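Local coordinates for protein esterase (uncultured bacterium pCosCE1, PDB 7ATL) that hydrolyses carboxylic esters as a family VIII carboxylesterase with a beta-lactamase-type fold and also shows promiscuous acyltransferase activity, at residues A[32-36]-A[37-41]; A[131-135]-A[136-140]; A[191-194]-A[195-199]; A[229-232]-A[233-237]; A[293-296]-A[297-300]. All coordinates share one frame; numbering follows the deposited sequence. Where two conformers were deposited one is given.

Interaction 1: A[32-36]-A[37-41]; sequences IARHG and RVIYA
I32 and Y40 pair across a tight antiparallel hairpin, and the backbone bonds come first. I32 N donates to Y40 O at 2.8 Å, a nearly straight bond (165° at the hydrogen). In return I32 O takes two donors, I39 N at 2.8 Å and Y40 N at 3.1 Å. Two residues on one strand facing a single residue on the other make this a classic beta bulge. Nearer the turn, R34 and R37 form a second hydrogen-bonded pair: R34 N reaches R37 O at 2.9 Å, while R37 N reaches R34 O from well above its carbonyl plane. H35 and G36 fill the two corner positions of the type I' turn, both with positive phi. Between the two pairs sits A33 opposite V38, a non-hydrogen-bonded pair.

The apolar contacts gather round I32 and I39. I32 CD1 lies 3.7 Å from Y40 CD2, obliquely to the ring. I39 holds CG1 between its backbone N and carbonyl carbon (chi1 65°), which swings that branch back over the strand to I32 CG2 at 3.8 Å. Its CD1 goes further and covers one face of the R34 guanidinium, 3.6 Å from R34 NH2.

As for charge, R37 NH2 forms a salt bridge with D5, and R34 makes a weaker, long ion pair with the same carboxylate, which probably eases the closeness of the two arginines. Strand 37-44 is an edge of the seven-stranded antiparallel sheet, strand 27-34 continues it toward strand 355-361, and helix 3-21 packs on I39 and Y40 through L8, A9 and V12.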
loop_
_atom_site.group_PDB
_atom_site.type_symbol
_atom_site.label_atom_id
_atom_site.label_comp_id
_atom_site.label_asym_id
_atom_site.label_seq_id
_atom_site.Cartn_x
_atom_site.Cartn_y
_atom_site.Cartn_z
ATOM N N ILE A 32 -15.749 5.938 -5.745
ATOM C CA ILE A 32 -15.278 7.197 -6.388
ATOM C C ILE A 32 -15.946 8.381 -5.689
ATOM O O ILE A 32 -17.192 8.363 -5.542
ATOM C CB ILE A 32 -15.552 7.203 -7.901
ATOM C CG1 ILE A 32 -14.929 5.989 -8.584
ATOM C CG2 ILE A 32 -15.084 8.514 -8.516
ATOM C CD1 ILE A 32 -15.694 5.537 -9.796
ATOM N N ALA A 33 -15.129 9.352 -5.275
ATOM C CA ALA A 33 -15.549 10.647 -4.704
ATOM C C ALA A 33 -15.149 11.754 -5.676
ATOM O O ALA A 33 -14.100 11.610 -6.344
ATOM C CB ALA A 33 -14.903 10.841 -3.354
ATOM N N ARG A 34 -15.980 12.788 -5.797
ATOM C CA ARG A 34 -15.560 14.092 -6.366
ATOM C C ARG A 34 -15.839 15.176 -5.330
ATOM O O ARG A 34 -16.953 15.187 -4.745
ATOM C CB ARG A 34 -16.242 14.386 -7.701
ATOM C CG ARG A 34 -15.636 15.587 -8.413
ATOM C CD ARG A 34 -16.450 15.992 -9.613
ATOM N NE ARG A 34 -16.373 14.927 -10.602
ATOM C CZ ARG A 34 -17.388 14.154 -11.000
ATOM N NH1 ARG A 34 -18.612 14.311 -10.511
ATOM N NH2 ARG A 34 -17.169 13.216 -11.905
ATOM N N HIS A 35 -14.840 16.021 -5.067
ATOM C CA HIS A 35 -14.910 17.037 -3.987
ATOM C C HIS A 35 -15.433 16.398 -2.688
ATOM O O HIS A 35 -16.149 17.094 -1.946
ATOM C CB HIS A 35 -15.786 18.211 -4.441
ATOM C CG HIS A 35 -15.089 19.105 -5.395
ATOM N ND1 HIS A 35 -14.009 19.924 -4.992
ATOM C CD2 HIS A 35 -15.300 19.325 -6.714
ATOM C CE1 HIS A 35 -13.597 20.615 -6.032
ATOM N NE2 HIS A 35 -14.381 20.265 -7.106
ATOM N N GLY A 36 -15.086 15.131 -2.410
ATOM C CA GLY A 36 -15.316 14.484 -1.102
ATOM C C GLY A 36 -16.628 13.745 -1.029
ATOM O O GLY A 36 -16.889 13.165 -0.008
ATOM N N ARG A 37 -17.456 13.806 -2.058
ATOM C CA ARG A 37 -18.800 13.182 -2.049
ATOM C C ARG A 37 -18.681 11.891 -2.847
ATOM O O ARG A 37 -18.120 11.927 -3.966
ATOM C CB ARG A 37 -19.850 14.130 -2.644
ATOM C CG ARG A 37 -21.217 13.500 -2.889
ATOM C CD ARG A 37 -22.286 14.555 -3.185
ATOM N NE ARG A 37 -22.402 14.758 -4.613
ATOM C CZ ARG A 37 -22.995 13.906 -5.438
ATOM N NH1 ARG A 37 -23.556 12.809 -4.968
ATOM N NH2 ARG A 37 -23.033 14.143 -6.732
ATOM N N VAL A 38 -19.178 10.796 -2.288
ATOM C CA VAL A 38 -19.182 9.477 -2.971
ATOM C C VAL A 38 -20.149 9.598 -4.159
ATOM O O VAL A 38 -21.350 9.653 -3.937
ATOM C CB VAL A 38 -19.545 8.370 -1.956
ATOM C CG1 VAL A 38 -19.916 7.044 -2.613
ATOM C CG2 VAL A 38 -18.451 8.156 -0.925
ATOM N N ILE A 39 -19.639 9.698 -5.383
ATOM C CA ILE A 39 -20.470 9.727 -6.622
ATOM C C ILE A 39 -20.697 8.297 -7.144
ATOM O O ILE A 39 -21.631 8.112 -7.915
ATOM C CB ILE A 39 -19.846 10.639 -7.697
ATOM C CG1 ILE A 39 -18.500 10.106 -8.194
ATOM C CG2 ILE A 39 -19.709 12.069 -7.197
ATOM C CD1 ILE A 39 -18.042 10.686 -9.510
ATOM N N TYR A 40 -19.887 7.313 -6.758
ATOM C CA TYR A 40 -20.061 5.892 -7.166
ATOM C C TYR A 40 -19.529 4.954 -6.069
ATOM O O TYR A 40 -18.404 5.172 -5.585
ATOM C CB TYR A 40 -19.356 5.633 -8.500
ATOM C CG TYR A 40 -19.398 4.201 -8.966
ATOM C CD1 TYR A 40 -20.450 3.734 -9.735
ATOM C CD2 TYR A 40 -18.393 3.297 -8.640
ATOM C CE1 TYR A 40 -20.499 2.423 -10.188
ATOM C CE2 TYR A 40 -18.430 1.973 -9.072
ATOM C CZ TYR A 40 -19.491 1.535 -9.852
ATOM O OH TYR A 40 -19.560 0.250 -10.299
ATOM N N ALA A 41 -20.316 3.930 -5.708
ATOM C CA ALA A 41 -19.970 2.881 -4.716
ATOM C C ALA A 41 -20.535 1.539 -5.178
ATOM O O ALA A 41 -21.754 1.447 -5.279
ATOM C CB ALA A 41 -20.538 3.225 -3.361
#

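Interaction 2: A[131-135]-A[136-140]; sequences GPYHR and LGIKD. With EDO (1,2-ethanediol), chain F.
Y133 O is the acceptor on which the end of this helix converges. I138 N gives it the straightest bond, 3.2 Å with 155° at the hydrogen, while L136 N and G137 N add weak ones. G137 N also bonds to H134 O at 3.0 Å, approaching from above the carbonyl plane. G137 has left helical angles for a positive phi of 80°, and with the two bonds back into the last turn this is a Schellman motif ending the short helix 132-136.

The reversal brings I138 back against Y133. With CG1 beside the backbone N (chi1 -68°), both branches of I138 are set against the ring: CD1 sits over one face, 4.0 Å from the Y133 ring centroid in a CH-pi contact, and I138 CG2 meets Y133 CD2 at 3.9 Å. The phenol end is held elsewhere, Y133 OH bonding to D122 N, and L155 and L156 of helix 149-157 pack on I138 and Y133 respectively.

A 1,2-ethanediol, probably from the crystallisation liquor, lies beside the turn. K139 NZ bonds to its O1 at 2.7 Å, and its O2 makes a weak bond to H134 O.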
loop_
_atom_site.group_PDB
_atom_site.type_symbol
_atom_site.label_atom_id
_atom_site.label_comp_id
_atom_site.label_asym_id
_atom_site.label_seq_id
_atom_site.Cartn_x
_atom_site.Cartn_y
_atom_site.Cartn_z
ATOM N N GLY A 131 19.064 -15.306 -2.219
ATOM C CA GLY A 131 19.646 -13.951 -2.142
ATOM C C GLY A 131 19.828 -13.528 -0.689
ATOM O O GLY A 131 19.388 -14.213 0.234
ATOM N N PRO A 132 20.503 -12.395 -0.429
ATOM C CA PRO A 132 20.956 -12.077 0.926
ATOM C C PRO A 132 19.828 -12.020 1.976
ATOM O O PRO A 132 20.039 -12.526 3.079
ATOM C CB PRO A 132 21.708 -10.744 0.802
ATOM C CG PRO A 132 21.453 -10.244 -0.624
ATOM C CD PRO A 132 20.926 -11.414 -1.433
ATOM N N TYR A 133 18.660 -11.456 1.640
ATOM C CA TYR A 133 17.491 -11.427 2.564
ATOM C C TYR A 133 16.959 -12.851 2.825
ATOM O O TYR A 133 16.624 -13.116 3.984
ATOM C CB TYR A 133 16.380 -10.520 2.032
ATOM C CG TYR A 133 16.560 -9.034 2.223
ATOM C CD1 TYR A 133 17.802 -8.443 2.321
ATOM C CD2 TYR A 133 15.460 -8.201 2.243
ATOM C CE1 TYR A 133 17.940 -7.069 2.471
ATOM C CE2 TYR A 133 15.584 -6.827 2.377
ATOM C CZ TYR A 133 16.828 -6.252 2.492
ATOM O OH TYR A 133 16.938 -4.905 2.625
ATOM N N HIS A 134 16.881 -13.735 1.811
ATOM C CA HIS A 134 16.467 -15.158 1.979
ATOM C C HIS A 134 17.401 -15.842 3.005
ATOM O O HIS A 134 16.892 -16.400 3.998
ATOM C CB HIS A 134 16.401 -15.843 0.592
ATOM C CG HIS A 134 15.422 -15.245 -0.386
ATOM N ND1 HIS A 134 15.773 -14.224 -1.281
ATOM C CD2 HIS A 134 14.120 -15.533 -0.638
ATOM C CE1 HIS A 134 14.726 -13.920 -2.014
ATOM N NE2 HIS A 134 13.710 -14.702 -1.637
ATOM N N ARG A 135 18.717 -15.758 2.774
ATOM C CA ARG A 135 19.746 -16.388 3.634
ATOM C C ARG A 135 19.667 -15.827 5.057
ATOM O O ARG A 135 20.087 -16.518 5.979
ATOM C CB ARG A 135 21.155 -16.234 3.044
ATOM C CG ARG A 135 21.473 -17.243 1.942
ATOM C CD ARG A 135 22.936 -17.290 1.504
ATOM N NE ARG A 135 23.610 -15.986 1.614
ATOM C CZ ARG A 135 23.615 -14.995 0.698
ATOM N NH1 ARG A 135 22.972 -15.101 -0.456
ATOM N NH2 ARG A 135 24.268 -13.875 0.954
ATOM N N LEU A 136 19.156 -14.624 5.265
ATOM C CA LEU A 136 19.110 -14.057 6.637
ATOM C C LEU A 136 17.768 -14.356 7.307
ATOM O O LEU A 136 17.699 -14.169 8.503
ATOM C CB LEU A 136 19.369 -12.552 6.564
ATOM C CG LEU A 136 20.836 -12.155 6.714
ATOM C CD1 LEU A 136 21.036 -10.692 6.328
ATOM C CD2 LEU A 136 21.314 -12.423 8.143
ATOM N N GLY A 137 16.737 -14.767 6.562
ATOM C CA GLY A 137 15.420 -15.084 7.143
ATOM C C GLY A 137 14.592 -13.837 7.406
ATOM O O GLY A 137 13.725 -13.862 8.302
ATOM N N ILE A 138 14.850 -12.774 6.658
ATOM C CA ILE A 138 14.051 -11.531 6.714
ATOM C C ILE A 138 12.664 -11.817 6.120
ATOM O O ILE A 138 12.567 -12.488 5.081
ATOM C CB ILE A 138 14.821 -10.415 5.987
ATOM C CG1 ILE A 138 16.082 -10.053 6.771
ATOM C CG2 ILE A 138 13.949 -9.197 5.726
ATOM C CD1 ILE A 138 17.144 -9.408 5.934
ATOM N N LYS A 139 11.622 -11.315 6.772
ATOM C CA LYS A 139 10.216 -11.469 6.339
ATOM C C LYS A 139 9.727 -10.165 5.702
ATOM O O LYS A 139 10.118 -9.079 6.147
ATOM C CB LYS A 139 9.383 -11.910 7.545
ATOM C CG LYS A 139 9.871 -13.195 8.211
ATOM C CD LYS A 139 9.859 -14.410 7.285
ATOM C CE LYS A 139 10.817 -15.513 7.687
ATOM N NZ LYS A 139 11.082 -16.397 6.532
ATOM N N ASP A 140 8.889 -10.278 4.681
ATOM C CA ASP A 140 8.362 -9.108 3.932
ATOM C C ASP A 140 7.044 -8.629 4.543
ATOM O O ASP A 140 6.569 -7.588 4.079
ATOM C CB ASP A 140 8.208 -9.439 2.445
ATOM C CG ASP A 140 9.512 -9.499 1.662
ATOM O OD1 ASP A 140 10.543 -8.931 2.151
ATOM O OD2 ASP A 140 9.480 -10.073 0.524
HETATM C C1 EDO F . 13.595 -16.451 4.498
HETATM O O1 EDO F . 12.867 -15.274 4.886
HETATM C C2 EDO F . 13.524 -16.779 3.050
HETATM O O2 EDO F . 14.145 -17.985 2.674
#

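Interaction 3: A[191-194]-A[195-199]; sequences PQVF and NHWVA
A199 N reaches F194 O, five residues back, at 2.9 Å within the carbonyl plane, beside the regular bond that V198 N makes to F194 O at 2.9 Å from above that plane, and the helix thereby widens to a pi-type turn over 195-199. Before that the bonds are ordinary i to i+4 ones, such as H196 N to Q192 O at 2.9 Å.

Among the side chains, F194 carries most of the contact. Its CG stands anti to the backbone N (chi1 176°), which aims the ring along the helix toward the following turn. There F194 CE1 meets V198 CG1 at 3.5 Å, and F194 CE2 lies 4.0 Å from A199 CB, both approaches oblique to the ring. On another side, V193 CG1 touches W197 CD1 at 3.8 Å. V193 O accepts from W197 N at 2.7 Å, and W197 CD1 lies beside that oxygen, which is near the indole plane. The H196 ring sets one face over Q192 O, and its ND1 is bonded to E188.

Helix 67-80 covers both apolar patches: Y70 meets the F194 ring nearly at right angles and touches V198, and M78 packs on V193 and W197. The i to i+5 bond from A199 N to F194 O is the mark of a pi-type turn, here in the last turn of helix 190-199.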
loop_
_atom_site.group_PDB
_atom_site.type_symbol
_atom_site.label_atom_id
_atom_site.label_comp_id
_atom_site.label_asym_id
_atom_site.label_seq_id
_atom_site.Cartn_x
_atom_site.Cartn_y
_atom_site.Cartn_z
ATOM N N PRO A 191 0.097 -1.177 16.442
ATOM C CA PRO A 191 -1.360 -1.213 16.309
ATOM C C PRO A 191 -2.030 -0.100 17.127
ATOM O O PRO A 191 -2.986 0.523 16.619
ATOM C CB PRO A 191 -1.774 -2.612 16.796
ATOM C CG PRO A 191 -0.530 -3.441 16.631
ATOM C CD PRO A 191 0.620 -2.478 16.898
ATOM N N GLN A 192 -1.502 0.160 18.324
ATOM C CA GLN A 192 -2.027 1.233 19.210
ATOM C C GLN A 192 -1.659 2.590 18.586
ATOM O O GLN A 192 -2.515 3.488 18.564
ATOM C CB GLN A 192 -1.532 1.084 20.652
ATOM C CG GLN A 192 -2.262 0.016 21.453
ATOM C CD GLN A 192 -2.013 -1.426 21.042
ATOM O OE1 GLN A 192 -2.944 -2.220 20.961
ATOM N NE2 GLN A 192 -0.769 -1.808 20.791
ATOM N N VAL A 193 -0.452 2.725 18.037
ATOM C CA VAL A 193 -0.039 3.964 17.315
ATOM C C VAL A 193 -1.051 4.256 16.203
ATOM O O VAL A 193 -1.577 5.373 16.134
ATOM C CB VAL A 193 1.380 3.855 16.747
ATOM C CG1 VAL A 193 1.683 5.056 15.885
ATOM C CG2 VAL A 193 2.423 3.708 17.842
ATOM N N PHE A 194 -1.313 3.285 15.341
ATOM C CA PHE A 194 -2.260 3.454 14.213
ATOM C C PHE A 194 -3.643 3.847 14.748
ATOM O O PHE A 194 -4.324 4.687 14.121
ATOM C CB PHE A 194 -2.389 2.173 13.389
ATOM C CG PHE A 194 -3.417 2.283 12.295
ATOM C CD1 PHE A 194 -3.162 3.058 11.170
ATOM C CD2 PHE A 194 -4.651 1.644 12.406
ATOM C CE1 PHE A 194 -4.106 3.164 10.159
ATOM C CE2 PHE A 194 -5.599 1.751 11.395
ATOM C CZ PHE A 194 -5.321 2.512 10.268
ATOM N N ASN A 195 -4.082 3.204 15.835
ATOM C CA ASN A 195 -5.444 3.439 16.372
ATOM C C ASN A 195 -5.519 4.901 16.840
ATOM O O ASN A 195 -6.409 5.629 16.356
ATOM C CB ASN A 195 -5.851 2.416 17.435
ATOM C CG ASN A 195 -7.279 2.637 17.890
ATOM O OD1 ASN A 195 -8.211 2.654 17.083
ATOM N ND2 ASN A 195 -7.456 2.875 19.173
ATOM N N HIS A 196 -4.565 5.324 17.669
ATOM C CA HIS A 196 -4.474 6.685 18.263
ATOM C C HIS A 196 -4.194 7.746 17.197
ATOM O O HIS A 196 -4.830 8.807 17.285
ATOM C CB HIS A 196 -3.440 6.739 19.395
ATOM C CG HIS A 196 -3.830 5.909 20.568
ATOM N ND1 HIS A 196 -2.911 5.456 21.490
ATOM C CD2 HIS A 196 -5.032 5.423 20.955
ATOM C CE1 HIS A 196 -3.528 4.742 22.410
ATOM N NE2 HIS A 196 -4.831 4.715 22.105
ATOM N N TRP A 197 -3.337 7.474 16.211
ATOM C CA TRP A 197 -2.834 8.522 15.274
ATOM C C TRP A 197 -3.647 8.568 13.988
ATOM O O TRP A 197 -3.648 9.625 13.372
ATOM C CB TRP A 197 -1.338 8.360 14.999
ATOM C CG TRP A 197 -0.546 8.798 16.180
ATOM C CD1 TRP A 197 -0.265 8.060 17.283
ATOM C CD2 TRP A 197 -0.024 10.108 16.426
ATOM N NE1 TRP A 197 0.467 8.799 18.166
ATOM C CE2 TRP A 197 0.610 10.069 17.678
ATOM C CE3 TRP A 197 0.009 11.297 15.696
ATOM C CZ2 TRP A 197 1.235 11.175 18.235
ATOM C CZ3 TRP A 197 0.652 12.392 16.227
ATOM C CH2 TRP A 197 1.261 12.323 17.483
ATOM N N VAL A 198 -4.336 7.494 13.619
ATOM C CA VAL A 198 -5.101 7.467 12.340
ATOM C C VAL A 198 -6.553 7.036 12.579
ATOM O O VAL A 198 -7.442 7.846 12.284
ATOM C CB VAL A 198 -4.367 6.617 11.284
ATOM C CG1 VAL A 198 -5.128 6.537 9.967
ATOM C CG2 VAL A 198 -2.967 7.165 11.042
ATOM N N ALA A 199 -6.811 5.827 13.068
ATOM C CA ALA A 199 -8.170 5.232 13.037
ATOM C C ALA A 199 -9.183 6.129 13.773
ATOM O O ALA A 199 -10.296 6.362 13.237
ATOM C CB ALA A 199 -8.138 3.850 13.634
#

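Interaction 4: A[229-232]-A[233-237]; sequences EPIR and DGMLL
M235 and R232 are the two ends of a type II beta turn, closed by M235 N bonding to R232 O at 3.1 Å. G234, in its third position, takes the positive phi that such a turn uses there. The turn leads the chain from strand 229-230, at the edge of a small three-stranded mixed sheet, into strand 235-238 of a separate two-stranded one.

M235 reaches back along the incoming chain. Its CG is anti to the backbone N (chi1 -156°) and the rest of the chain is extended, which carries SD past I231 to a weak hydrogen bond from R232 N, 3.6 Å long but fairly straight at 163°. SD also lies 4.2 Å from I231 CG2, and I231 CD1 approaches L237 CD1 loosely.

R232 bends at chi3 and lays one face of its guanidinium over the methionine methyl. The same group forms a long salt bridge to E229, with NH1 3.7 Å from OE1, and that carboxylate oxygen is also bonded to H222 NE2 on strand 221-222. D233 OD1 bonds to S252 N. M235 CE lies against both charged groups, 3.6 Å from R232 NH2 and 3.2 Å from E229 OE1.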
loop_
_atom_site.group_PDB
_atom_site.type_symbol
_atom_site.label_atom_id
_atom_site.label_comp_id
_atom_site.label_asym_id
_atom_site.label_seq_id
_atom_site.Cartn_x
_atom_site.Cartn_y
_atom_site.Cartn_z
ATOM N N GLU A 229 -7.602 -19.432 -8.682
ATOM C CA GLU A 229 -7.762 -20.389 -7.549
ATOM C C GLU A 229 -7.403 -19.676 -6.244
ATOM O O GLU A 229 -6.646 -18.705 -6.251
ATOM C CB GLU A 229 -6.913 -21.647 -7.776
ATOM C CG GLU A 229 -5.416 -21.475 -7.468
ATOM C CD GLU A 229 -4.478 -22.634 -7.819
ATOM O OE1 GLU A 229 -3.263 -22.550 -7.479
ATOM O OE2 GLU A 229 -4.949 -23.617 -8.444
ATOM N N PRO A 230 -7.914 -20.136 -5.077
ATOM C CA PRO A 230 -7.551 -19.548 -3.782
ATOM C C PRO A 230 -6.057 -19.673 -3.472
ATOM O O PRO A 230 -5.441 -20.600 -3.937
ATOM C CB PRO A 230 -8.352 -20.347 -2.745
ATOM C CG PRO A 230 -9.502 -20.929 -3.555
ATOM C CD PRO A 230 -8.917 -21.200 -4.933
ATOM N N ILE A 231 -5.502 -18.704 -2.746
ATOM C CA ILE A 231 -4.068 -18.705 -2.344
ATOM C C ILE A 231 -3.953 -19.596 -1.102
ATOM O O ILE A 231 -4.745 -19.390 -0.166
ATOM C CB ILE A 231 -3.571 -17.267 -2.113
ATOM C CG1 ILE A 231 -3.574 -16.463 -3.422
ATOM C CG2 ILE A 231 -2.199 -17.272 -1.437
ATOM C CD1 ILE A 231 -3.458 -14.937 -3.257
ATOM N N ARG A 232 -3.054 -20.586 -1.107
ATOM C CA ARG A 232 -2.844 -21.461 0.075
ATOM C C ARG A 232 -1.720 -20.835 0.894
ATOM O O ARG A 232 -0.814 -20.246 0.289
ATOM C CB ARG A 232 -2.578 -22.912 -0.347
ATOM C CG ARG A 232 -3.822 -23.641 -0.858
ATOM C CD ARG A 232 -3.552 -24.944 -1.606
ATOM N NE ARG A 232 -2.227 -25.001 -2.253
ATOM C CZ ARG A 232 -1.963 -24.896 -3.567
ATOM N NH1 ARG A 232 -2.945 -24.721 -4.443
ATOM N NH2 ARG A 232 -0.702 -24.967 -3.986
ATOM N N ASP A 233 -1.810 -20.902 2.216
ATOM C CA ASP A 233 -0.738 -20.393 3.107
ATOM C C ASP A 233 0.611 -20.852 2.560
ATOM O O ASP A 233 0.699 -22.039 2.189
ATOM C CB ASP A 233 -0.918 -20.860 4.557
ATOM C CG ASP A 233 -1.694 -19.878 5.425
ATOM O OD1 ASP A 233 -2.333 -18.968 4.839
ATOM O OD2 ASP A 233 -1.658 -20.030 6.679
ATOM N N GLY A 234 1.581 -19.926 2.491
ATOM C CA GLY A 234 2.991 -20.193 2.149
ATOM C C GLY A 234 3.202 -20.440 0.666
ATOM O O GLY A 234 4.279 -20.892 0.287
ATOM N N MET A 235 2.235 -20.099 -0.175
ATOM C CA MET A 235 2.378 -20.202 -1.652
ATOM C C MET A 235 3.440 -19.216 -2.161
ATOM O O MET A 235 3.353 -18.015 -1.813
ATOM C CB MET A 235 1.032 -19.871 -2.303
ATOM C CG MET A 235 0.806 -20.440 -3.679
ATOM S SD MET A 235 -0.977 -20.404 -3.991
ATOM C CE MET A 235 -1.090 -21.651 -5.276
ATOM N N LEU A 236 4.354 -19.691 -3.008
ATOM C CA LEU A 236 5.325 -18.838 -3.739
ATOM C C LEU A 236 4.801 -18.539 -5.149
ATOM O O LEU A 236 4.926 -19.413 -6.021
ATOM C CB LEU A 236 6.684 -19.542 -3.819
ATOM C CG LEU A 236 7.325 -19.948 -2.493
ATOM C CD1 LEU A 236 8.819 -20.212 -2.676
ATOM C CD2 LEU A 236 7.121 -18.897 -1.420
ATOM N N LEU A 237 4.333 -17.308 -5.367
ATOM C CA LEU A 237 3.789 -16.766 -6.648
ATOM C C LEU A 237 4.870 -15.991 -7.411
ATOM O O LEU A 237 5.555 -15.171 -6.780
ATOM C CB LEU A 237 2.614 -15.833 -6.326
ATOM C CG LEU A 237 1.368 -16.531 -5.792
ATOM C CD1 LEU A 237 0.210 -15.555 -5.687
ATOM C CD2 LEU A 237 0.985 -17.710 -6.684
#

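Interaction 5: A[293-296]-A[297-300]; sequences TAAL and MRQA
The R298 guanidinium lies flat against the last turn of helix 291-297, with A295 CA over the centre of one face, 3.9 Å above the plane. A294 C sits over the same face, offset toward the rim. NH1 donates to Y349 OH and to R282 O. The arginine gets there with CG placed between its backbone N and carbonyl carbon (chi1 61°) and the chain then extended to NE, which runs it back along the helix; on the way R298 CG comes to 3.3 Å from A295 O. The other flat group, the Q299 amide, crosses L296 at an angle, its OE1 3.8 Å from L296 CD1.

In the backbone, M297 N bonds to T293 O at 2.8 Å, the last sound i to i+4 bond. Beyond it the pattern frays: R298 N makes weak bonds to A294 O and A295 O, and Q299 N turns to L296 O at 3.2 Å, coming from above the carbonyl plane. L296 O accepts from H301 NE2 as well.

M297 folds the other way. Its CG passes 3.2 Å from T293 O, and its side chain packs on T72 and M76 of helix 67-80, while T293 OG1 is bonded to E80 of that helix. F317 touches both L296 and M297.

The chemistry is thus that of a helix C-terminus. A295 O meets the arginine's aliphatic CG, and NH1 bonds to neighbouring parts of the fold. A294 O, which within 293-300 accepts weak backbone bonds, lies over a guanidinium face, where the positive charge would probably be favourable.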
loop_
_atom_site.group_PDB
_atom_site.type_symbol
_atom_site.label_atom_id
_atom_site.label_comp_id
_atom_site.label_asym_id
_atom_site.label_seq_id
_atom_site.Cartn_x
_atom_site.Cartn_y
_atom_site.Cartn_z
ATOM N N THR A 293 1.015 20.037 4.413
ATOM C CA THR A 293 1.533 18.651 4.588
ATOM C C THR A 293 1.032 17.771 3.426
ATOM O O THR A 293 1.876 17.091 2.782
ATOM C CB THR A 293 1.122 18.079 5.948
ATOM O OG1 THR A 293 1.318 19.097 6.922
ATOM C CG2 THR A 293 1.911 16.853 6.345
ATOM N N ALA A 294 -0.274 17.796 3.140
ATOM C CA ALA A 294 -0.856 17.087 1.986
ATOM C C ALA A 294 -0.048 17.440 0.747
ATOM O O ALA A 294 0.344 16.515 0.020
ATOM C CB ALA A 294 -2.307 17.443 1.788
ATOM N N ALA A 295 0.181 18.730 0.500
ATOM C CA ALA A 295 0.910 19.210 -0.708
ATOM C C ALA A 295 2.342 18.679 -0.699
ATOM O O ALA A 295 2.830 18.331 -1.790
ATOM C CB ALA A 295 0.913 20.715 -0.792
ATOM N N LEU A 296 2.982 18.683 0.472
ATOM C CA LEU A 296 4.351 18.145 0.688
ATOM C C LEU A 296 4.382 16.661 0.293
ATOM O O LEU A 296 5.329 16.253 -0.414
ATOM C CB LEU A 296 4.743 18.330 2.155
ATOM C CG LEU A 296 6.080 17.721 2.579
ATOM C CD1 LEU A 296 7.221 18.315 1.769
ATOM C CD2 LEU A 296 6.330 17.918 4.078
ATOM N N MET A 297 3.358 15.896 0.688
ATOM C CA MET A 297 3.335 14.425 0.503
ATOM C C MET A 297 3.290 14.077 -0.996
ATOM O O MET A 297 3.750 12.969 -1.341
ATOM C CB MET A 297 2.175 13.795 1.285
ATOM C CG MET A 297 2.366 13.938 2.777
ATOM S SD MET A 297 0.978 13.363 3.755
ATOM C CE MET A 297 1.066 11.619 3.344
ATOM N N ARG A 298 2.828 14.983 -1.870
ATOM C CA ARG A 298 2.659 14.719 -3.330
ATOM C C ARG A 298 3.681 15.522 -4.153
ATOM O O ARG A 298 3.604 15.533 -5.401
ATOM C CB ARG A 298 1.213 15.010 -3.763
ATOM C CG ARG A 298 0.739 16.448 -3.559
ATOM C CD ARG A 298 -0.367 16.846 -4.524
ATOM N NE ARG A 298 -1.109 18.006 -4.054
ATOM C CZ ARG A 298 -2.045 17.970 -3.116
ATOM N NH1 ARG A 298 -2.378 16.834 -2.523
ATOM N NH2 ARG A 298 -2.637 19.088 -2.749
ATOM N N GLN A 299 4.648 16.152 -3.507
ATOM C CA GLN A 299 5.860 16.593 -4.239
ATOM C C GLN A 299 6.620 15.365 -4.757
ATOM O O GLN A 299 6.562 14.284 -4.120
ATOM C CB GLN A 299 6.752 17.442 -3.345
ATOM C CG GLN A 299 6.199 18.835 -3.103
ATOM C CD GLN A 299 7.024 19.530 -2.050
ATOM O OE1 GLN A 299 6.521 20.386 -1.319
ATOM N NE2 GLN A 299 8.295 19.143 -1.947
ATOM N N ALA A 300 7.330 15.539 -5.864
ATOM C CA ALA A 300 8.246 14.530 -6.438
ATOM C C ALA A 300 9.585 14.530 -5.673
ATOM O O ALA A 300 10.608 14.867 -6.290
ATOM C CB ALA A 300 8.441 14.812 -7.907
#

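The five contacts follow one another along the chain in the order 1 to 5, each closing before the next opens, and none touches another. Interaction 1 is a hairpin at the edge of the seven-stranded antiparallel sheet; interactions 2, 3 and 5 lie at or near helix C-termini, and interaction 4 joins two small sheets. Interactions 2 and 4 come nearest, about 7 Å between nearest atoms, whereas 1 and 2 lie 42 Å apart between centres, on opposite sides of the chain's centre. Helix 67-80 links interactions 3 and 5, whose centres are 22 Å apart; at its start lies an SxxK pattern (S65, K68), probably the nucleophile motif as in relatives.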